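Local atomic coordinates of importin subunit beta-1 (PDB entry 5OWU), a protein that carries cargo proteins into the nucleus by pairing with importin alpha, which recognises the classical nuclear localization signal. Residues Leu10-Leu15 with Leu23-Gln28; Lys213-Met216 with Gly220-Asn223; Ala664-Ser667 with Asp673-Arg676. All coordinates share one frame; numbering follows the deposited sequence.

Interaction 1. Residues Leu10-Leu15 with Leu23-Gln28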
ATOM      1  N   LEU A  10      -4.616  14.598 -35.733  1.00 38.96           N
ATOM      2  CA  LEU A  10      -5.166  14.290 -34.408  1.00 41.49           C
ATOM      3  C   LEU A  10      -6.536  13.614 -34.511  1.00 35.66           C
ATOM      4  O   LEU A  10      -6.781  12.534 -33.923  1.00 34.81           O
ATOM      5  CB  LEU A  10      -5.270  15.580 -33.598  1.00 31.56           C
ATOM      6  CG  LEU A  10      -3.950  16.248 -33.223  1.00 30.76           C
ATOM      7  CD1 LEU A  10      -4.133  17.745 -33.130  1.00 38.82           C
ATOM      8  CD2 LEU A  10      -3.451  15.697 -31.908  1.00 31.52           C
ATOM      9  N   GLU A  11      -7.449  14.250 -35.253  1.00 41.95           N
ATOM     10  CA  GLU A  11      -8.780  13.694 -35.437  1.00 41.93           C
ATOM     11  C   GLU A  11      -8.696  12.258 -35.924  1.00 45.96           C
ATOM     12  O   GLU A  11      -9.267  11.359 -35.311  1.00 43.24           O
ATOM     13  CB  GLU A  11      -9.585  14.547 -36.415  1.00 41.59           C
ATOM     14  CG  GLU A  11      -9.985  15.916 -35.869  1.00 47.21           C
ATOM     15  CD  GLU A  11     -11.060  16.591 -36.707  1.00 46.09           C
ATOM     16  OE1 GLU A  11     -11.701  15.897 -37.520  1.00 67.03           O
ATOM     17  OE2 GLU A  11     -11.266  17.813 -36.556  1.00 48.78           O
ATOM     18  N   ASN A  12      -7.961  12.018 -37.011  1.00 44.70           N
ATOM     19  CA  ASN A  12      -7.842  10.659 -37.536  1.00 46.87           C
ATOM     20  C   ASN A  12      -7.255   9.712 -36.504  1.00 47.56           C
ATOM     21  O   ASN A  12      -7.617   8.531 -36.463  1.00 40.22           O
ATOM     22  CB  ASN A  12      -6.977  10.647 -38.795  1.00 47.61           C
ATOM     23  CG  ASN A  12      -7.688  11.235 -39.990  1.00 51.39           C
ATOM     24  OD1 ASN A  12      -8.912  11.362 -39.993  1.00 57.19           O
ATOM     25  ND2 ASN A  12      -6.925  11.590 -41.020  1.00 48.69           N
ATOM     26  N   SER A  13      -6.347  10.210 -35.666  1.00 39.62           N
ATOM     27  CA  SER A  13      -5.712   9.367 -34.666  1.00 39.64           C
ATOM     28  C   SER A  13      -6.726   8.792 -33.689  1.00 34.54           C
ATOM     29  O   SER A  13      -6.519   7.689 -33.167  1.00 45.73           O
ATOM     30  CB  SER A  13      -4.648  10.159 -33.901  1.00 43.24           C
ATOM     31  OG  SER A  13      -5.253  11.010 -32.941  1.00 34.74           O
ATOM     32  N   ILE A  14      -7.820   9.502 -33.415  1.00 35.42           N
ATOM     33  CA  ILE A  14      -8.791   8.994 -32.442  1.00 36.84           C
ATOM     34  C   ILE A  14     -10.167   8.683 -33.022  1.00 40.29           C
ATOM     35  O   ILE A  14     -10.957   7.994 -32.355  1.00 42.22           O
ATOM     36  CB  ILE A  14      -8.945   9.953 -31.242  1.00 38.00           C
ATOM     37  CG1 ILE A  14      -9.098  11.391 -31.720  1.00 36.00           C
ATOM     38  CG2 ILE A  14      -7.758   9.791 -30.294  1.00 37.26           C
ATOM     39  CD1 ILE A  14      -9.578  12.348 -30.627  1.00 44.35           C
ATOM     40  N   LEU A  15     -10.495   9.139 -34.223  1.00 39.16           N
ATOM     41  CA  LEU A  15     -11.852   9.052 -34.747  1.00 46.59           C
ATOM     42  C   LEU A  15     -11.962   8.288 -36.059  1.00 48.00           C
ATOM     43  O   LEU A  15     -13.077   8.114 -36.558  1.00 42.32           O
ATOM     44  CB  LEU A  15     -12.433  10.459 -34.948  1.00 41.28           C
ATOM     45  CG  LEU A  15     -12.446  11.384 -33.727  1.00 48.60           C
ATOM     46  CD1 LEU A  15     -12.892  12.788 -34.122  1.00 54.05           C
ATOM     47  CD2 LEU A  15     -13.337  10.836 -32.626  1.00 53.90           C
ATOM     48  N   LEU A  23      -3.309   4.401 -36.410  1.00 58.56           N
ATOM     49  CA  LEU A  23      -1.920   4.176 -36.022  1.00 60.89           C
ATOM     50  C   LEU A  23      -0.968   5.000 -36.882  1.00 57.52           C
ATOM     51  O   LEU A  23       0.013   5.552 -36.373  1.00 58.08           O
ATOM     52  CB  LEU A  23      -1.584   2.689 -36.109  1.00 58.61           C
ATOM     53  CG  LEU A  23      -0.176   2.291 -35.660  1.00 61.02           C
ATOM     54  CD1 LEU A  23       0.022   2.539 -34.167  1.00 65.65           C
ATOM     55  CD2 LEU A  23       0.090   0.834 -36.012  1.00 61.15           C
ATOM     56  N   THR A  24      -1.233   5.088 -38.187  1.00 44.71           N
ATOM     57  CA  THR A  24      -0.435   5.948 -39.056  1.00 55.22           C
ATOM     58  C   THR A  24      -0.443   7.389 -38.562  1.00 51.75           C
ATOM     59  O   THR A  24       0.596   8.064 -38.554  1.00 40.24           O
ATOM     60  CB  THR A  24      -0.966   5.872 -40.488  1.00 49.76           C
ATOM     61  OG1 THR A  24      -0.679   4.580 -41.033  1.00 63.13           O
ATOM     62  CG2 THR A  24      -0.332   6.941 -41.378  1.00 59.39           C
ATOM     63  N   SER A  25      -1.613   7.880 -38.148  1.00 52.99           N
ATOM     64  CA  SER A  25      -1.710   9.247 -37.652  1.00 45.58           C
ATOM     65  C   SER A  25      -0.957   9.416 -36.337  1.00 45.30           C
ATOM     66  O   SER A  25      -0.265  10.424 -36.139  1.00 36.43           O
ATOM     67  CB  SER A  25      -3.178   9.628 -37.493  1.00 51.78           C
ATOM     68  OG  SER A  25      -3.835   9.616 -38.750  1.00 53.56           O
ATOM     69  N   GLU A  26      -1.080   8.445 -35.425  1.00 48.39           N
ATOM     70  CA  GLU A  26      -0.360   8.523 -34.157  1.00 51.85           C
ATOM     71  C   GLU A  26       1.147   8.512 -34.382  1.00 50.54           C
ATOM     72  O   GLU A  26       1.893   9.256 -33.728  1.00 47.16           O
ATOM     73  CB  GLU A  26      -0.778   7.369 -33.242  1.00 48.54           C
ATOM     74  CG  GLU A  26      -1.972   7.686 -32.351  1.00 64.97           C
ATOM     75  CD  GLU A  26      -2.850   6.468 -32.055  1.00 79.86           C
ATOM     76  OE1 GLU A  26      -2.307   5.344 -31.955  1.00 81.29           O
ATOM     77  OE2 GLU A  26      -4.088   6.636 -31.931  1.00 67.39           O
ATOM     78  N   THR A  27       1.613   7.673 -35.307  1.00 48.14           N
ATOM     79  CA  THR A  27       3.036   7.629 -35.617  1.00 45.19           C
ATOM     80  C   THR A  27       3.507   8.959 -36.184  1.00 44.10           C
ATOM     81  O   THR A  27       4.560   9.469 -35.787  1.00 48.41           O
ATOM     82  CB  THR A  27       3.325   6.487 -36.595  1.00 61.02           C
ATOM     83  OG1 THR A  27       2.942   5.240 -35.999  1.00 53.77           O
ATOM     84  CG2 THR A  27       4.812   6.433 -36.960  1.00 53.33           C
ATOM     85  N   GLN A  28       2.739   9.547 -37.104  1.00 37.72           N
ATOM     86  CA  GLN A  28       3.170  10.810 -37.694  1.00 40.65           C
ATOM     87  C   GLN A  28       3.185  11.927 -36.652  1.00 48.54           C
ATOM     88  O   GLN A  28       4.074  12.790 -36.669  1.00 33.63           O
ATOM     89  CB  GLN A  28       2.270  11.170 -38.873  1.00 40.26           C
ATOM     90  CG  GLN A  28       2.903  12.154 -39.843  1.00 60.63           C
ATOM     91  CD  GLN A  28       2.016  12.441 -41.040  1.00 73.49           C
ATOM     92  OE1 GLN A  28       1.269  11.573 -41.497  1.00 64.25           O
ATOM     93  NE2 GLN A  28       2.087  13.667 -41.550  1.00 71.00           N
TER
HETATM   94  O   HOH W   1      -3.910  10.569 -40.961  1.00 52.59           O
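S25 and S13 face each other across the two helices of the contact, their CA atoms, the nearest pair between segments 10-15 and 23-28, 5.0 Å apart. The axes of the two short segments approach to 7.6 Å and cross at -137°, roughly antiparallel, a spacing that the two small serine side chains readily allow. From S25 CA outward, CB comes first: it sits against the backbone of the other helix, 3.7 Å from S13 N, and also meets the S13 side chain, with CB to CB at 3.9 Å. One bond further out, OG stands anti to the carbonyl carbon, beside the backbone N (chi1 -63°). That turn carries it along the flank of N12, 3.3 Å from N12 CB, and keeps it near its own helix, where I21 O is its hydrogen-bond partner. A water also lies beside OG at a doubtfully short distance, and the same water accepts from N12 ND2 at 3.2 Å; the other end of that amide, N12 OD1, is bonded to Q8 NE2. This is the hairpin of HEAT repeat 1, two helices joined by a short turn, with the segments touching through small and polar groups rather than through bulky apolar ones. L60 of helix 55-67 and L29, further along helix 19-35, also touch the S13 side chain. E26 closes the exposed margin of the contact. Its CG lies 4.0 Å from S13 CB, and the bend at chi2 beyond it swings the carboxylate toward the end of the first helix, where E26 OE2 is 2.9 Å from S13 O. Both oxygens are acceptors, so the approach is not a hydrogen bond, and the modelled orientation of this carboxylate is best treated as doubtful.

Interaction 2. Residues Lys213-Met216 with Gly220-Asn223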
ATOM      1  N   LYS A 213       4.245  25.828   3.225  1.00 43.53           N
ATOM      2  CA  LYS A 213       4.914  25.802   4.527  1.00 38.06           C
ATOM      3  C   LYS A 213       5.276  27.208   4.988  1.00 50.82           C
ATOM      4  O   LYS A 213       4.992  27.600   6.127  1.00 39.81           O
ATOM      5  CB  LYS A 213       6.173  24.936   4.461  1.00 48.45           C
ATOM      6  CG  LYS A 213       5.949  23.515   3.973  1.00 62.38           C
ATOM      7  CD  LYS A 213       6.394  22.479   4.999  1.00 76.99           C
ATOM      8  CE  LYS A 213       6.754  21.156   4.328  1.00 77.32           C
ATOM      9  NZ  LYS A 213       5.667  20.647   3.445  1.00 83.25           N
ATOM     10  N   ASN A 214       5.915  27.985   4.111  1.00 40.34           N
ATOM     11  CA  ASN A 214       6.342  29.325   4.494  1.00 47.02           C
ATOM     12  C   ASN A 214       5.161  30.189   4.907  1.00 37.51           C
ATOM     13  O   ASN A 214       5.287  31.011   5.821  1.00 48.38           O
ATOM     14  CB  ASN A 214       7.115  29.974   3.347  1.00 50.41           C
ATOM     15  CG  ASN A 214       8.424  29.263   3.056  1.00 57.54           C
ATOM     16  OD1 ASN A 214       8.978  28.584   3.922  1.00 56.77           O
ATOM     17  ND2 ASN A 214       8.924  29.415   1.838  1.00 63.50           N
ATOM     18  N   ASN A 215       4.002  29.999   4.271  1.00 37.60           N
ATOM     19  CA  ASN A 215       2.810  30.745   4.665  1.00 39.58           C
ATOM     20  C   ASN A 215       2.268  30.255   6.004  1.00 40.83           C
ATOM     21  O   ASN A 215       1.863  31.062   6.847  1.00 46.88           O
ATOM     22  CB  ASN A 215       1.734  30.624   3.586  1.00 39.00           C
ATOM     23  CG  ASN A 215       2.226  31.051   2.223  1.00 43.57           C
ATOM     24  OD1 ASN A 215       2.775  30.246   1.467  1.00 45.33           O
ATOM     25  ND2 ASN A 215       2.026  32.323   1.894  1.00 39.97           N
ATOM     26  N   MET A 216       2.255  28.934   6.218  1.00 40.23           N
ATOM     27  CA  MET A 216       1.740  28.378   7.469  1.00 46.62           C
ATOM     28  C   MET A 216       2.609  28.756   8.662  1.00 43.84           C
ATOM     29  O   MET A 216       2.109  28.834   9.791  1.00 45.59           O
ATOM     30  CB  MET A 216       1.622  26.855   7.351  1.00 35.71           C
ATOM     31  CG  MET A 216       0.536  26.380   6.385  1.00 37.96           C
ATOM     32  SD  MET A 216      -1.134  26.713   6.996  1.00 39.98           S
ATOM     33  CE  MET A 216      -1.475  28.324   6.283  1.00 66.48           C
ATOM     34  N   GLY A 220      -0.325  35.135  11.137  1.00 39.24           N
ATOM     35  CA  GLY A 220      -1.480  35.839  10.601  1.00 42.25           C
ATOM     36  C   GLY A 220      -2.078  35.149   9.388  1.00 38.72           C
ATOM     37  O   GLY A 220      -3.302  35.014   9.274  1.00 43.41           O
ATOM     38  N   GLU A 221      -1.222  34.697   8.467  1.00 43.05           N
ATOM     39  CA  GLU A 221      -1.708  33.968   7.297  1.00 43.22           C
ATOM     40  C   GLU A 221      -2.320  32.629   7.695  1.00 38.96           C
ATOM     41  O   GLU A 221      -3.369  32.239   7.169  1.00 36.92           O
ATOM     42  CB  GLU A 221      -0.570  33.746   6.302  1.00 41.79           C
ATOM     43  CG  GLU A 221       0.090  35.018   5.790  1.00 47.94           C
ATOM     44  CD  GLU A 221       1.062  34.742   4.655  1.00 54.37           C
ATOM     45  OE1 GLU A 221       0.944  33.667   4.021  1.00 42.05           O
ATOM     46  OE2 GLU A 221       1.943  35.594   4.398  1.00 49.73           O
ATOM     47  N   ARG A 222      -1.664  31.901   8.600  1.00 44.23           N
ATOM     48  CA  ARG A 222      -2.205  30.630   9.077  1.00 50.67           C
ATOM     49  C   ARG A 222      -3.578  30.829   9.712  1.00 40.38           C
ATOM     50  O   ARG A 222      -4.527  30.087   9.429  1.00 35.15           O
ATOM     51  CB  ARG A 222      -1.222  30.002  10.070  1.00 48.96           C
ATOM     52  CG  ARG A 222      -1.569  28.597  10.515  1.00 48.49           C
ATOM     53  CD  ARG A 222      -0.540  28.043  11.497  1.00 50.49           C
ATOM     54  NE  ARG A 222      -0.283  28.932  12.637  1.00 47.47           N
ATOM     55  CZ  ARG A 222       0.909  29.429  12.981  1.00 54.22           C
ATOM     56  NH1 ARG A 222       2.004  29.137  12.296  1.00 57.16           N
ATOM     57  NH2 ARG A 222       1.012  30.223  14.037  1.00 66.46           N
ATOM     58  N   ASN A 223      -3.698  31.836  10.578  1.00 36.36           N
ATOM     59  CA  ASN A 223      -4.976  32.135  11.212  1.00 46.12           C
ATOM     60  C   ASN A 223      -6.044  32.412  10.167  1.00 37.59           C
ATOM     61  O   ASN A 223      -7.141  31.844  10.221  1.00 39.51           O
ATOM     62  CB  ASN A 223      -4.839  33.334  12.159  1.00 38.80           C
ATOM     63  CG  ASN A 223      -4.115  32.989  13.455  1.00 40.48           C
ATOM     64  OD1 ASN A 223      -3.941  31.823  13.791  1.00 44.96           O
ATOM     65  ND2 ASN A 223      -3.699  34.015  14.195  1.00 43.16           N
TER
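N215 and E221 cross at a slant, with the amide and carboxylate planes turned 46° from each other, and only one pair of atoms is brought to bonding distance. N215 ND2 donates to E221 OE1 over 2.7 Å in a nearly straight bond (163°). The acceptor lies in the plane of the amide and receives the hydrogen on its syn lone pair, the side facing OE2. OE1 of E221 also lies against N215 CB. The amide is held by further partners: ND2 also bonds to N178 OD1, while OD1 pairs with S177 OG, which should fix its rotation. E221 OE2 makes a salt bridge to R218.

M216 and R222 are likewise skewed, but here the arginine chain reaches round to a backbone carbonyl. Its CG is anti to the backbone N and the chain runs extended until it bends at chi3 (52°), bringing the guanidinium to M216 O. NH1 donates from the guanidinium edge and lies in the plane of the M216 carbonyl, but the bond is bent and the oxygen tilted from the guanidinium plane; the modelled 2.5 Å from R222 NH1 to M216 O is too short to be trusted in detail. The thioether, bent at chi2 and chi3, comes against the base of the arginine, with M216 CE 3.7 Å from R222 CA and M216 SD 4.0 Å from R222 CG. R222 NE bonds to Y262 OH, so an alanine here would probably leave both M216 O and that hydroxyl without this partner and take away the CG that M216 SD packs against.

The contact ties short helix 213-216 to the start of HEAT repeat 6. Another protein's chain hydrogen-bonds E221 OE2 through its backbone and packs an aromatic side chain on E221 and N223, consistent with the FG-nucleoporin site known between HEAT repeats 5 and 6 of importin beta.

Interaction 3. Residues Ala664-Ser667 with Asp673-Arg676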
ATOM      1  N   ALA A 664      14.556 -21.540  -7.699  1.00 28.81           N
ATOM      2  CA  ALA A 664      15.033 -21.360  -6.330  1.00 32.08           C
ATOM      3  C   ALA A 664      14.902 -22.647  -5.530  1.00 33.55           C
ATOM      4  O   ALA A 664      15.825 -23.031  -4.803  1.00 29.38           O
ATOM      5  CB  ALA A 664      14.262 -20.232  -5.641  1.00 27.20           C
ATOM      6  N   ASP A 665      13.766 -23.335  -5.656  1.00 34.38           N
ATOM      7  CA  ASP A 665      13.570 -24.565  -4.894  1.00 30.87           C
ATOM      8  C   ASP A 665      14.546 -25.655  -5.324  1.00 32.91           C
ATOM      9  O   ASP A 665      15.197 -26.277  -4.477  1.00 30.76           O
ATOM     10  CB  ASP A 665      12.129 -25.052  -5.033  1.00 27.06           C
ATOM     11  CG  ASP A 665      11.213 -24.424  -4.013  1.00 40.34           C
ATOM     12  OD1 ASP A 665      11.618 -24.359  -2.833  1.00 42.61           O
ATOM     13  OD2 ASP A 665      10.104 -23.980  -4.388  1.00 37.05           O
ATOM     14  N   ILE A 666      14.674 -25.906  -6.630  1.00 31.84           N
ATOM     15  CA  ILE A 666      15.503 -27.039  -7.039  1.00 33.07           C
ATOM     16  C   ILE A 666      16.979 -26.749  -6.791  1.00 40.83           C
ATOM     17  O   ILE A 666      17.767 -27.675  -6.561  1.00 37.36           O
ATOM     18  CB  ILE A 666      15.255 -27.443  -8.507  1.00 34.87           C
ATOM     19  CG1 ILE A 666      15.592 -26.310  -9.473  1.00 35.63           C
ATOM     20  CG2 ILE A 666      13.812 -27.907  -8.704  1.00 41.99           C
ATOM     21  CD1 ILE A 666      15.805 -26.787 -10.889  1.00 38.56           C
ATOM     22  N   SER A 667      17.388 -25.480  -6.828  1.00 32.91           N
ATOM     23  CA  SER A 667      18.775 -25.175  -6.490  1.00 28.82           C
ATOM     24  C   SER A 667      19.113 -25.651  -5.083  1.00 35.95           C
ATOM     25  O   SER A 667      20.248 -26.064  -4.825  1.00 51.67           O
ATOM     26  CB  SER A 667      19.039 -23.677  -6.629  1.00 32.21           C
ATOM     27  OG  SER A 667      18.607 -22.971  -5.481  1.00 34.86           O
ATOM     28  N   ASP A 673      23.364 -32.330  -7.755  1.00 46.35           N
ATOM     29  CA  ASP A 673      22.733 -32.501  -9.052  1.00 45.83           C
ATOM     30  C   ASP A 673      22.250 -31.194  -9.673  1.00 33.87           C
ATOM     31  O   ASP A 673      21.918 -31.198 -10.859  1.00 42.23           O
ATOM     32  CB  ASP A 673      21.564 -33.481  -8.937  1.00 55.97           C
ATOM     33  CG  ASP A 673      22.019 -34.924  -8.741  1.00 59.90           C
ATOM     34  OD1 ASP A 673      23.202 -35.140  -8.396  1.00 52.58           O
ATOM     35  OD2 ASP A 673      21.191 -35.843  -8.922  1.00 42.48           O
ATOM     36  N   PHE A 674      22.210 -30.077  -8.935  1.00 36.48           N
ATOM     37  CA  PHE A 674      21.779 -28.840  -9.586  1.00 38.41           C
ATOM     38  C   PHE A 674      22.837 -28.308 -10.549  1.00 37.68           C
ATOM     39  O   PHE A 674      22.495 -27.640 -11.535  1.00 34.29           O
ATOM     40  CB  PHE A 674      21.448 -27.745  -8.576  1.00 29.53           C
ATOM     41  CG  PHE A 674      20.946 -26.488  -9.226  1.00 27.99           C
ATOM     42  CD1 PHE A 674      19.673 -26.442  -9.782  1.00 31.68           C
ATOM     43  CD2 PHE A 674      21.753 -25.371  -9.327  1.00 36.99           C
ATOM     44  CE1 PHE A 674      19.209 -25.297 -10.406  1.00 29.47           C
ATOM     45  CE2 PHE A 674      21.297 -24.218  -9.956  1.00 33.66           C
ATOM     46  CZ  PHE A 674      20.020 -24.184 -10.494  1.00 27.01           C
ATOM     47  N   ARG A 675      24.118 -28.591 -10.291  1.00 38.93           N
ATOM     48  CA  ARG A 675      25.171 -27.989 -11.107  1.00 33.40           C
ATOM     49  C   ARG A 675      24.963 -28.271 -12.594  1.00 37.39           C
ATOM     50  O   ARG A 675      25.107 -27.370 -13.432  1.00 36.86           O
ATOM     51  CB  ARG A 675      26.526 -28.491 -10.619  1.00 33.90           C
ATOM     52  CG  ARG A 675      26.915 -27.876  -9.273  1.00 39.98           C
ATOM     53  CD  ARG A 675      28.084 -28.583  -8.602  1.00 42.43           C
ATOM     54  NE  ARG A 675      29.350 -28.317  -9.275  1.00 58.21           N
ATOM     55  CZ  ARG A 675      30.529 -28.783  -8.867  1.00 62.13           C
ATOM     56  NH1 ARG A 675      30.612 -29.540  -7.780  1.00 64.72           N
ATOM     57  NH2 ARG A 675      31.630 -28.491  -9.546  1.00 45.81           N
ATOM     58  N   ARG A 676      24.548 -29.493 -12.932  1.00 27.65           N
ATOM     59  CA  ARG A 676      24.407 -29.886 -14.331  1.00 41.66           C
ATOM     60  C   ARG A 676      23.346 -29.074 -15.074  1.00 40.31           C
ATOM     61  O   ARG A 676      23.326 -29.096 -16.310  1.00 36.70           O
ATOM     62  CB  ARG A 676      24.085 -31.385 -14.427  1.00 47.28           C
ATOM     63  CG  ARG A 676      22.678 -31.794 -13.981  1.00 54.67           C
ATOM     64  CD  ARG A 676      22.366 -33.256 -14.344  1.00 53.59           C
ATOM     65  NE  ARG A 676      23.006 -34.210 -13.437  1.00 64.40           N
ATOM     66  CZ  ARG A 676      22.371 -35.093 -12.663  1.00 72.33           C
ATOM     67  NH1 ARG A 676      21.047 -35.189 -12.664  1.00 70.80           N
ATOM     68  NH2 ARG A 676      23.075 -35.901 -11.880  1.00 75.86           N
TER
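The CA atoms of S667 and F674 stand 5.7 Å apart, where the last turns of helix 655-669 meet the residues leading into helix 675-689. This is the junction between HEAT repeats 15 and 16 of the solenoid, and a single phenylalanine ring does most of the work across it. F674 has CG anti to its own backbone N (chi1 -177°), which sends the ring straight at the preceding helix and lays one face over the main chain of S667. S667 CA is 3.8 Å from the centroid of the F674 ring and only 18° off its normal, a CH-pi contact, although it sits toward the rim on the CG and CD1 side. The serine CB continues across the same face, 4.0 Å from F674 CZ. I666 comes from another direction: its side chain crosses F674 at about a right angle and offers the CD1 methyl to the ring's edge, in plane, 3.7 Å from F674 CE1. Face and edge are thus engaged by two neighbouring residues of one helix, a buried and apolar arrangement that limits how the ring can turn. I713 of helix 698-713 also packs on F674, while A626 of helix 615-629 touches I666, so the ring and the isoleucine join the junction to those two helices. Further along the second segment, D673 and R676 form a salt bridge, with NH2 of R676 3.5 Å from OD2 of D673, and the aspartate CB lies over one face of the guanidinium. The S667 hydroxyl turns to its own helix: OG, between the backbone N and the carbonyl carbon, donates to A664 O at 2.9 Å, tilted 33° from the carbonyl plane.

In the fold
The three contacts follow one another along a single solenoid and none touches another. Interaction 1 joins the two helices of HEAT repeat 1; interaction 2 leads into repeat 6, and interaction 3 passes from repeat 15 to repeat 16. Centres of interactions 1 and 2 are 48 Å apart, and those of 1 and 3 are 51 Å apart. The widest separation, 63 Å between centres, is between interactions 2 and 3, which lie on opposite sides of the chain's centre; even their nearest atoms are about 43 Å apart. Interaction 2 lies at a bound chain of another protein, which touches E221 and N223; 10-15/23-28 and 664-667/673-676 are helix packing within the solenoid.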